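Local coordinates for esterase family protein (Staphylococcus aureus, PDB 7L0A) that probably catalyses the hydrolysis of S-formylglutathione to formate and glutathione, acting as a serine esterase of the alpha/beta-hydrolase type, at residues 9-14 against 68-73; 123-128 against 133-138; 160-165 against 176-181. All coordinates share one frame; numbering follows the deposited sequence. Where two conformers were deposited one is given.

Interaction 1 (9-14 against 68-73)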
loop_
_atom_site.group_PDB
_atom_site.type_symbol
_atom_site.label_atom_id
_atom_site.label_comp_id
_atom_site.label_asym_id
_atom_site.label_seq_id
_atom_site.Cartn_x
_atom_site.Cartn_y
_atom_site.Cartn_z
ATOM N N MET B 9 11.103 3.909 -7.266
ATOM C CA MET B 9 9.721 3.968 -6.865
ATOM C C MET B 9 9.259 2.658 -6.265
ATOM O O MET B 9 9.615 1.587 -6.784
ATOM C CB MET B 9 8.794 4.266 -8.077
ATOM C CG MET B 9 9.091 5.505 -8.854
ATOM S SD MET B 9 8.525 6.986 -8.004
ATOM C CE MET B 9 6.872 6.565 -7.699
ATOM N N ALA B 10 8.422 2.746 -5.223
ATOM C CA ALA B 10 7.708 1.578 -4.738
ATOM C C ALA B 10 6.357 1.522 -5.449
ATOM O O ALA B 10 5.621 2.520 -5.505
ATOM C CB ALA B 10 7.526 1.616 -3.234
ATOM N N TYR B 11 6.038 0.358 -5.998
ATOM C CA TYR B 11 4.782 0.111 -6.679
ATOM C C TYR B 11 3.877 -0.642 -5.709
ATOM O O TYR B 11 4.247 -1.714 -5.234
ATOM C CB TYR B 11 4.980 -0.697 -7.961
ATOM C CG TYR B 11 3.662 -0.789 -8.717
ATOM C CD1 TYR B 11 2.720 -1.755 -8.400
ATOM C CD2 TYR B 11 3.337 0.129 -9.682
ATOM C CE1 TYR B 11 1.519 -1.817 -9.072
ATOM C CE2 TYR B 11 2.148 0.075 -10.342
ATOM C CZ TYR B 11 1.240 -0.890 -10.037
ATOM O OH TYR B 11 0.045 -0.930 -10.742
ATOM N N ILE B 12 2.707 -0.071 -5.394
ATOM C CA ILE B 12 1.837 -0.605 -4.350
ATOM C C ILE B 12 0.452 -0.868 -4.907
ATOM O O ILE B 12 -0.138 0.001 -5.554
ATOM C CB ILE B 12 1.784 0.368 -3.151
ATOM C CG1 ILE B 12 3.198 0.706 -2.683
ATOM C CG2 ILE B 12 0.869 -0.181 -2.084
ATOM C CD1 ILE B 12 3.248 1.681 -1.528
ATOM N N SER B 13 -0.074 -2.057 -4.629
ATOM C CA SER B 13 -1.484 -2.366 -4.858
ATOM C C SER B 13 -2.162 -2.576 -3.511
ATOM O O SER B 13 -1.665 -3.324 -2.667
ATOM C CB SER B 13 -1.665 -3.599 -5.730
ATOM O OG SER B 13 -1.140 -3.411 -7.024
ATOM N N LEU B 14 -3.295 -1.910 -3.296
ATOM C CA LEU B 14 -4.003 -1.991 -2.028
ATOM C C LEU B 14 -5.473 -2.303 -2.260
ATOM O O LEU B 14 -6.135 -1.626 -3.045
ATOM C CB LEU B 14 -3.837 -0.653 -1.269
ATOM C CG LEU B 14 -4.332 -0.477 0.161
ATOM C CD1 LEU B 14 -3.462 0.583 0.835
ATOM C CD2 LEU B 14 -5.807 -0.092 0.219
ATOM N N SER B 68 3.224 5.709 -19.544
ATOM C CA SER B 68 4.429 5.558 -18.737
ATOM C C SER B 68 4.403 6.459 -17.513
ATOM O O SER B 68 5.441 6.968 -17.099
ATOM C CB SER B 68 5.672 5.828 -19.582
ATOM O OG SER B 68 5.849 4.876 -20.611
ATOM N N ILE B 69 3.230 6.662 -16.890
ATOM C CA ILE B 69 3.149 7.611 -15.790
ATOM C C ILE B 69 4.168 7.335 -14.688
ATOM O O ILE B 69 4.738 8.269 -14.120
ATOM C CB ILE B 69 1.717 7.657 -15.233
ATOM C CG1 ILE B 69 1.601 8.791 -14.199
ATOM C CG2 ILE B 69 1.273 6.366 -14.667
ATOM C CD1 ILE B 69 0.250 8.907 -13.605
ATOM N N GLU B 70 4.421 6.074 -14.356
ATOM C CA GLU B 70 5.365 5.817 -13.273
ATOM C C GLU B 70 6.757 6.363 -13.603
ATOM O O GLU B 70 7.457 6.896 -12.728
ATOM C CB GLU B 70 5.452 4.332 -12.931
ATOM C CG GLU B 70 6.419 4.127 -11.763
ATOM C CD GLU B 70 6.499 2.701 -11.235
ATOM O OE1 GLU B 70 5.533 1.936 -11.459
ATOM O OE2 GLU B 70 7.499 2.365 -10.580
ATOM N N ARG B 71 7.185 6.228 -14.860
ATOM C CA ARG B 71 8.472 6.771 -15.282
ATOM C C ARG B 71 8.504 8.291 -15.119
ATOM O O ARG B 71 9.521 8.852 -14.693
ATOM C CB ARG B 71 8.749 6.331 -16.731
ATOM C CG ARG B 71 10.051 6.813 -17.296
ATOM C CD ARG B 71 10.501 5.961 -18.454
ATOM N NE ARG B 71 9.506 5.781 -19.508
ATOM C CZ ARG B 71 9.259 6.645 -20.489
ATOM N NH1 ARG B 71 9.911 7.790 -20.553
ATOM N NH2 ARG B 71 8.343 6.368 -21.407
ATOM N N TYR B 72 7.405 8.969 -15.453
ATOM C CA TYR B 72 7.363 10.416 -15.305
ATOM C C TYR B 72 7.397 10.811 -13.834
ATOM O O TYR B 72 8.122 11.747 -13.433
ATOM C CB TYR B 72 6.123 10.976 -15.985
ATOM C CG TYR B 72 5.836 10.464 -17.387
ATOM C CD1 TYR B 72 6.858 10.131 -18.273
ATOM C CD2 TYR B 72 4.516 10.297 -17.819
ATOM C CE1 TYR B 72 6.596 9.645 -19.535
ATOM C CE2 TYR B 72 4.243 9.823 -19.082
ATOM C CZ TYR B 72 5.281 9.499 -19.943
ATOM O OH TYR B 72 5.012 9.033 -21.209
ATOM N N ALA B 73 6.589 10.115 -13.016
ATOM C CA ALA B 73 6.542 10.370 -11.586
ATOM C C ALA B 73 7.884 10.112 -10.923
ATOM O O ALA B 73 8.298 10.855 -10.034
ATOM C CB ALA B 73 5.417 9.534 -10.960
#

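Interaction 2 (123-128 against 133-138)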
loop_
_atom_site.group_PDB
_atom_site.type_symbol
_atom_site.label_atom_id
_atom_site.label_comp_id
_atom_site.label_asym_id
_atom_site.label_seq_id
_atom_site.Cartn_x
_atom_site.Cartn_y
_atom_site.Cartn_z
ATOM N N ASN B 123 -0.031 19.176 -3.012
ATOM C CA ASN B 123 -1.087 18.269 -3.425
ATOM C C ASN B 123 -1.777 18.736 -4.697
ATOM O O ASN B 123 -2.193 19.906 -4.798
ATOM C CB ASN B 123 -2.124 18.112 -2.307
ATOM C CG ASN B 123 -1.679 17.128 -1.245
ATOM O OD1 ASN B 123 -1.843 15.910 -1.416
ATOM N ND2 ASN B 123 -1.076 17.631 -0.191
ATOM N N PHE B 124 -1.917 17.801 -5.634
ATOM C CA PHE B 124 -2.420 18.067 -6.973
ATOM C C PHE B 124 -3.499 17.052 -7.308
ATOM O O PHE B 124 -3.591 15.995 -6.698
ATOM C CB PHE B 124 -1.270 18.018 -7.997
ATOM C CG PHE B 124 0.013 18.647 -7.503
ATOM C CD1 PHE B 124 0.038 19.975 -7.109
ATOM C CD2 PHE B 124 1.172 17.892 -7.399
ATOM C CE1 PHE B 124 1.216 20.559 -6.637
ATOM C CE2 PHE B 124 2.350 18.484 -6.929
ATOM C CZ PHE B 124 2.357 19.807 -6.557
ATOM N N ILE B 125 -4.333 17.383 -8.287
ATOM C CA ILE B 125 -5.383 16.476 -8.735
ATOM C C ILE B 125 -5.495 16.601 -10.249
ATOM O O ILE B 125 -5.266 17.665 -10.842
ATOM C CB ILE B 125 -6.711 16.765 -7.980
ATOM C CG1 ILE B 125 -7.728 15.675 -8.323
ATOM C CG2 ILE B 125 -7.217 18.187 -8.195
ATOM C CD1 ILE B 125 -8.885 15.569 -7.328
ATOM N N ALA B 126 -5.767 15.467 -10.886
ATOM C CA ALA B 126 -5.850 15.414 -12.336
ATOM C C ALA B 126 -6.703 14.236 -12.739
ATOM O O ALA B 126 -6.899 13.294 -11.961
ATOM C CB ALA B 126 -4.465 15.283 -12.986
ATOM N N GLY B 127 -7.176 14.257 -13.981
ATOM C CA GLY B 127 -7.936 13.135 -14.495
ATOM C C GLY B 127 -8.514 13.442 -15.847
ATOM O O GLY B 127 -8.589 14.605 -16.266
ATOM N N HIS B 128 -8.955 12.397 -16.523
ATOM C CA HIS B 128 -9.513 12.565 -17.862
ATOM C C HIS B 128 -10.961 12.109 -17.962
ATOM O O HIS B 128 -11.414 11.173 -17.288
ATOM C CB HIS B 128 -8.663 11.803 -18.890
ATOM C CG HIS B 128 -8.722 10.311 -18.758
ATOM N ND1 HIS B 128 -7.815 9.598 -17.991
ATOM C CD2 HIS B 128 -9.541 9.388 -19.320
ATOM C CE1 HIS B 128 -8.096 8.311 -18.077
ATOM N NE2 HIS B 128 -9.124 8.157 -18.887
ATOM N N TYR B 133 -14.106 15.707 -15.194
ATOM C CA TYR B 133 -15.260 16.228 -14.441
ATOM C C TYR B 133 -14.994 16.166 -12.941
ATOM O O TYR B 133 -15.158 17.166 -12.223
ATOM C CB TYR B 133 -16.501 15.423 -14.804
ATOM C CG TYR B 133 -17.730 15.662 -13.960
ATOM C CD1 TYR B 133 -17.950 14.953 -12.800
ATOM C CD2 TYR B 133 -18.671 16.578 -14.344
ATOM C CE1 TYR B 133 -19.071 15.138 -12.025
ATOM C CE2 TYR B 133 -19.795 16.783 -13.575
ATOM C CZ TYR B 133 -19.972 16.063 -12.418
ATOM O OH TYR B 133 -21.099 16.283 -11.647
ATOM N N GLY B 134 -14.513 15.009 -12.455
ATOM C CA GLY B 134 -14.113 14.919 -11.055
ATOM C C GLY B 134 -13.086 15.971 -10.683
ATOM O O GLY B 134 -13.201 16.640 -9.645
ATOM N N THR B 135 -12.054 16.122 -11.524
ATOM C CA THR B 135 -10.991 17.061 -11.220
ATOM C C THR B 135 -11.520 18.469 -11.047
ATOM O O THR B 135 -11.180 19.154 -10.070
ATOM C CB THR B 135 -9.913 17.029 -12.300
ATOM O OG1 THR B 135 -9.264 15.752 -12.246
ATOM C CG2 THR B 135 -8.841 18.083 -12.056
ATOM N N ILE B 136 -12.347 18.938 -11.997
ATOM C CA ILE B 136 -12.866 20.300 -11.910
ATOM C C ILE B 136 -13.853 20.433 -10.755
ATOM O O ILE B 136 -13.883 21.475 -10.082
ATOM C CB ILE B 136 -13.480 20.742 -13.250
ATOM C CG1 ILE B 136 -13.660 22.267 -13.294
ATOM C CG2 ILE B 136 -14.803 20.094 -13.553
ATOM C CD1 ILE B 136 -12.364 23.038 -13.345
ATOM N N LYS B 137 -14.614 19.371 -10.448
ATOM C CA LYS B 137 -15.508 19.465 -9.283
ATOM C C LYS B 137 -14.701 19.613 -7.985
ATOM O O LYS B 137 -15.048 20.425 -7.124
ATOM C CB LYS B 137 -16.426 18.247 -9.213
ATOM C CG LYS B 137 -17.271 18.220 -7.962
ATOM C CD LYS B 137 -18.532 17.386 -8.102
ATOM C CE LYS B 137 -19.404 17.554 -6.840
ATOM N NZ LYS B 137 -20.807 17.084 -7.013
ATOM N N PHE B 138 -13.618 18.847 -7.824
ATOM C CA PHE B 138 -12.789 18.975 -6.627
ATOM C C PHE B 138 -12.041 20.299 -6.609
ATOM O O PHE B 138 -11.878 20.895 -5.544
ATOM C CB PHE B 138 -11.819 17.780 -6.503
ATOM C CG PHE B 138 -12.520 16.482 -6.184
ATOM C CD1 PHE B 138 -13.210 16.318 -4.993
ATOM C CD2 PHE B 138 -12.499 15.443 -7.091
ATOM C CE1 PHE B 138 -13.874 15.136 -4.727
ATOM C CE2 PHE B 138 -13.154 14.243 -6.833
ATOM C CZ PHE B 138 -13.856 14.107 -5.654
#

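Interaction 3 (160-165 against 176-181)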
loop_
_atom_site.group_PDB
_atom_site.type_symbol
_atom_site.label_atom_id
_atom_site.label_comp_id
_atom_site.label_asym_id
_atom_site.label_seq_id
_atom_site.Cartn_x
_atom_site.Cartn_y
_atom_site.Cartn_z
ATOM N N ASN B 160 -22.931 16.167 -22.140
ATOM C CA ASN B 160 -21.841 15.230 -22.389
ATOM C C ASN B 160 -22.111 13.875 -21.740
ATOM O O ASN B 160 -21.572 12.848 -22.184
ATOM C CB ASN B 160 -20.507 15.730 -21.832
ATOM C CG ASN B 160 -20.004 16.984 -22.475
ATOM O OD1 ASN B 160 -19.189 17.685 -21.868
ATOM N ND2 ASN B 160 -20.408 17.247 -23.713
ATOM N N LEU B 161 -22.890 13.865 -20.647
ATOM C CA LEU B 161 -23.022 12.666 -19.830
ATOM C C LEU B 161 -23.707 11.549 -20.593
ATOM O O LEU B 161 -23.477 10.369 -20.318
ATOM C CB LEU B 161 -23.820 12.970 -18.559
ATOM C CG LEU B 161 -23.195 13.920 -17.549
ATOM C CD1 LEU B 161 -24.247 14.366 -16.539
ATOM C CD2 LEU B 161 -22.045 13.256 -16.820
ATOM N N MET B 162 -24.574 11.891 -21.528
ATOM C CA MET B 162 -25.297 10.875 -22.274
ATOM C C MET B 162 -24.458 10.228 -23.361
ATOM O O MET B 162 -24.890 9.222 -23.925
ATOM C CB MET B 162 -26.563 11.511 -22.862
ATOM C CG MET B 162 -27.429 12.160 -21.796
ATOM S SD MET B 162 -28.208 10.904 -20.771
ATOM C CE MET B 162 -29.430 10.304 -21.956
ATOM N N ASP B 163 -23.278 10.762 -23.656
ATOM C CA ASP B 163 -22.420 10.231 -24.704
ATOM C C ASP B 163 -21.409 9.221 -24.187
ATOM O O ASP B 163 -20.605 8.715 -24.973
ATOM C CB ASP B 163 -21.653 11.365 -25.399
ATOM C CG ASP B 163 -22.529 12.193 -26.313
ATOM O OD1 ASP B 163 -23.740 11.894 -26.410
ATOM O OD2 ASP B 163 -22.012 13.146 -26.933
ATOM N N LEU B 164 -21.435 8.914 -22.898
ATOM C CA LEU B 164 -20.357 8.167 -22.262
ATOM C C LEU B 164 -20.707 6.688 -22.104
ATOM O O LEU B 164 -21.850 6.264 -22.312
ATOM C CB LEU B 164 -20.034 8.788 -20.899
ATOM C CG LEU B 164 -19.749 10.290 -20.961
ATOM C CD1 LEU B 164 -19.497 10.818 -19.549
ATOM C CD2 LEU B 164 -18.561 10.614 -21.863
ATOM N N GLU B 165 -19.694 5.910 -21.700
ATOM C CA GLU B 165 -19.758 4.447 -21.678
ATOM C C GLU B 165 -20.284 3.882 -20.377
ATOM O O GLU B 165 -19.779 2.869 -19.870
ATOM C CB GLU B 165 -18.364 3.889 -21.983
ATOM C CG GLU B 165 -17.851 4.223 -23.367
ATOM C CD GLU B 165 -18.800 3.759 -24.459
ATOM O OE1 GLU B 165 -19.381 2.660 -24.320
ATOM O OE2 GLU B 165 -18.979 4.508 -25.445
ATOM N N GLY B 176 -32.234 9.195 -15.617
ATOM C CA GLY B 176 -33.325 9.543 -14.716
ATOM C C GLY B 176 -33.120 10.828 -13.941
ATOM O O GLY B 176 -34.100 11.419 -13.465
ATOM N N ASN B 177 -31.888 11.291 -13.844
ATOM C CA ASN B 177 -31.561 12.503 -13.109
ATOM C C ASN B 177 -30.984 13.586 -13.998
ATOM O O ASN B 177 -30.595 14.646 -13.488
ATOM C CB ASN B 177 -30.581 12.166 -11.976
ATOM C CG ASN B 177 -31.233 11.340 -10.885
ATOM O OD1 ASN B 177 -32.025 11.858 -10.107
ATOM N ND2 ASN B 177 -30.926 10.051 -10.840
ATOM N N LEU B 178 -30.945 13.364 -15.312
ATOM C CA LEU B 178 -30.418 14.358 -16.236
ATOM C C LEU B 178 -31.146 15.688 -16.091
ATOM O O LEU B 178 -30.535 16.756 -16.186
ATOM C CB LEU B 178 -30.524 13.846 -17.681
ATOM C CG LEU B 178 -29.839 14.723 -18.735
ATOM C CD1 LEU B 178 -28.306 14.744 -18.508
ATOM C CD2 LEU B 178 -30.179 14.277 -20.142
ATOM N N SER B 179 -32.462 15.643 -15.881
ATOM C CA SER B 179 -33.216 16.889 -15.767
ATOM C C SER B 179 -32.922 17.639 -14.471
ATOM O O SER B 179 -33.479 18.733 -14.277
ATOM C CB SER B 179 -34.713 16.597 -15.888
ATOM O OG SER B 179 -35.205 15.969 -14.726
ATOM N N SER B 180 -32.084 17.091 -13.602
ATOM C CA SER B 180 -31.741 17.701 -12.324
ATOM C C SER B 180 -30.286 18.146 -12.232
ATOM O O SER B 180 -29.838 18.512 -11.140
ATOM C CB SER B 180 -31.998 16.726 -11.165
ATOM O OG SER B 180 -33.344 16.305 -11.102
ATOM N N VAL B 181 -29.519 18.074 -13.323
ATOM C CA VAL B 181 -28.099 18.387 -13.236
ATOM C C VAL B 181 -27.852 19.888 -13.331
ATOM O O VAL B 181 -27.135 20.470 -12.507
ATOM C CB VAL B 181 -27.305 17.630 -14.317
ATOM C CG1 VAL B 181 -25.830 18.078 -14.341
ATOM C CG2 VAL B 181 -27.400 16.148 -14.074
#

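Interaction 1 (9-14 against 68-73)
E70 reaches from helix 69-75 to M9 and Y11 on strand 9-17, the outermost within the chain of the mixed sheet of this alpha/beta-hydrolase fold. Strand and helix run roughly antiparallel, at 143°, and the axes of the two segments approach to 10.1 Å, so long side chains must bridge the gap.

Across the contact the carboxylate meets carbon atoms. E70 has CG anti to its backbone N (chi1 -178°) and an extended chain beyond, which carries the acid to the strand, where its two oxygens divide between two residues. OE2 of E70 lies 3.4 Å from CB of M9, while OE1 of E70 lies 3.4 Å from CD2 of Y11. OE1 sits at the ring edge near the ring plane, and carboxylate and ring are only 20° apart. It thus meets the aromatic C-H rim, which should suit a negative charge better than the ring face would.

Apolar neighbours surround the contact. M9 also touches I30 and P32 of strand 24-32, and M64 of helix 62-66 reaches both Y11 and E70. I69 and Y72 pack on helix 244-259, whose D248 accepts hydrogen bonds from S68 N and Y72 OH. On the strand side, residues 11-14 pair antiparallel with a strand of the second subunit, continuing the sheet across the dimer interface.

The M9 chain passes E70 in the opposite direction. Its chi1 and chi2 place the sulfur near the helix, and the bend at chi3 turns only CE; M9 SD lies 4.3 Å from A73 C.

Interaction 2 (123-128 against 133-138)
T135 and F138, one helical turn apart on helix 130-141, pack onto I125, A126 and G127 of strand 123-128. This is probably the strand-turn-helix of a nucleophile elbow, as its GxSxG sequence suggests, and it forms the first half of a beta-alpha-beta unit completed by strand 148-152. The strand and helix segments run back at 149°, and their axes approach to just 6.9 Å.

The end of Y133, early in the segment, leads away from the strand. After G134 comes T135, whose backbone stands closest to that of A126: T135 CA is 5.5 Å from A126 CA. The hydroxyl lies against the peptide linking A126 and G127, with T135 OG1 3.0 Å from A126 C. T135 OG1 is also 3.1 Å from G127 N, but the angle is too poor for a hydrogen bond; the hydroxyl is instead bonded to the G131 carbonyl in its own helix. The threonine methyl, which chi1 (-67°) turns to the side opposite the backbone nitrogen, slides alongside I125, and T135 CG2 comes to 3.8 Å from I125 O.

F138 then closes the contact: I125 CD1 approaches its ring obliquely, 3.6 Å from F138 CD2, and the two side chains cross at about a right angle. I103 and L104 of helix 99-113 also touch F138.

The threonine hydroxyl is thus satisfied within the helix while pressed on the strand backbone. The close approach, near the predicted nucleophile S129, occurs where this hydroxyl lies beside a glycine, with I125 and F138 packing further along as an apolar pair, so shape rather than directional polar bonding matches strand to helix.

Interaction 3 (160-165 against 176-181)
M162 and L178 reach toward each other tip to tip, and beside them L161 faces V181. CD2 of L178 sits 3.8 Å from CG of M162 and 4.0 Å from its SD, so one leucine methyl rests against the thioether chain. The second pair is looser, with CD1 of L161 4.4 Å from CG2 of V181. Both are contacts between apolar side chains, while the backbones stay apart: the nearest CA atoms, those of L161 and L178, are separated by 8.4 Å.

Side-chain torsions help to set up the closer pair. In M162 the bend at chi2 (-71°) swings the sulfur round toward the leucine, and the chi3 bend then sets only the terminal methyl CE. L178, with chi1 at -172°, points its branch away from its own amide nitrogen and projects to meet it.

Further out, helix 168-177, which connects the two segments, supplies I174 to both L161 and M162, and I175 to M162. M130 of helix 130-141 touches L161 and L164, while A158 touches V181. Within the segments the backbone turns tightly, D163 N bonding to N160 O and S180 N to N177 O. Two more backbone oxygens have side-chain donors, L161 O with W166 NE1 and V181 O with T184 OG1. The N160 side chain bonds through ND2 to D218 OD2.

The contact thus gathers the loop after strand 148-152 and the chain leaving helix 168-177 around that helix. The L161 side chain lies about 9 Å from that of the predicted nucleophile S129 and about 8 Å from a bound magnesium ion. The side-chain contacts between the segments are purely apolar; such contacts are not strongly directional and leave orientation to be set by shape.

Overall arrangement
Following the chain from the N terminus, the three contacts come in series and none nests in or crosses another. Interaction 1 closes the longest loop, bringing helix 69-75 back to strand 9-17, outermost within the chain, beside the dimer interface. Interaction 2 closes a very short one through the probable nucleophile elbow near the centre of the chain, on a strand of the same sheet, with its nearest atoms about 8 Å from interaction 1. Interaction 3 closes the excursion through helix 168-177, beyond strand 148-152. It lies across the chain's centre from interaction 1, the two centres about 33 Å apart, while its nearest atoms come within about 5 Å of interaction 2.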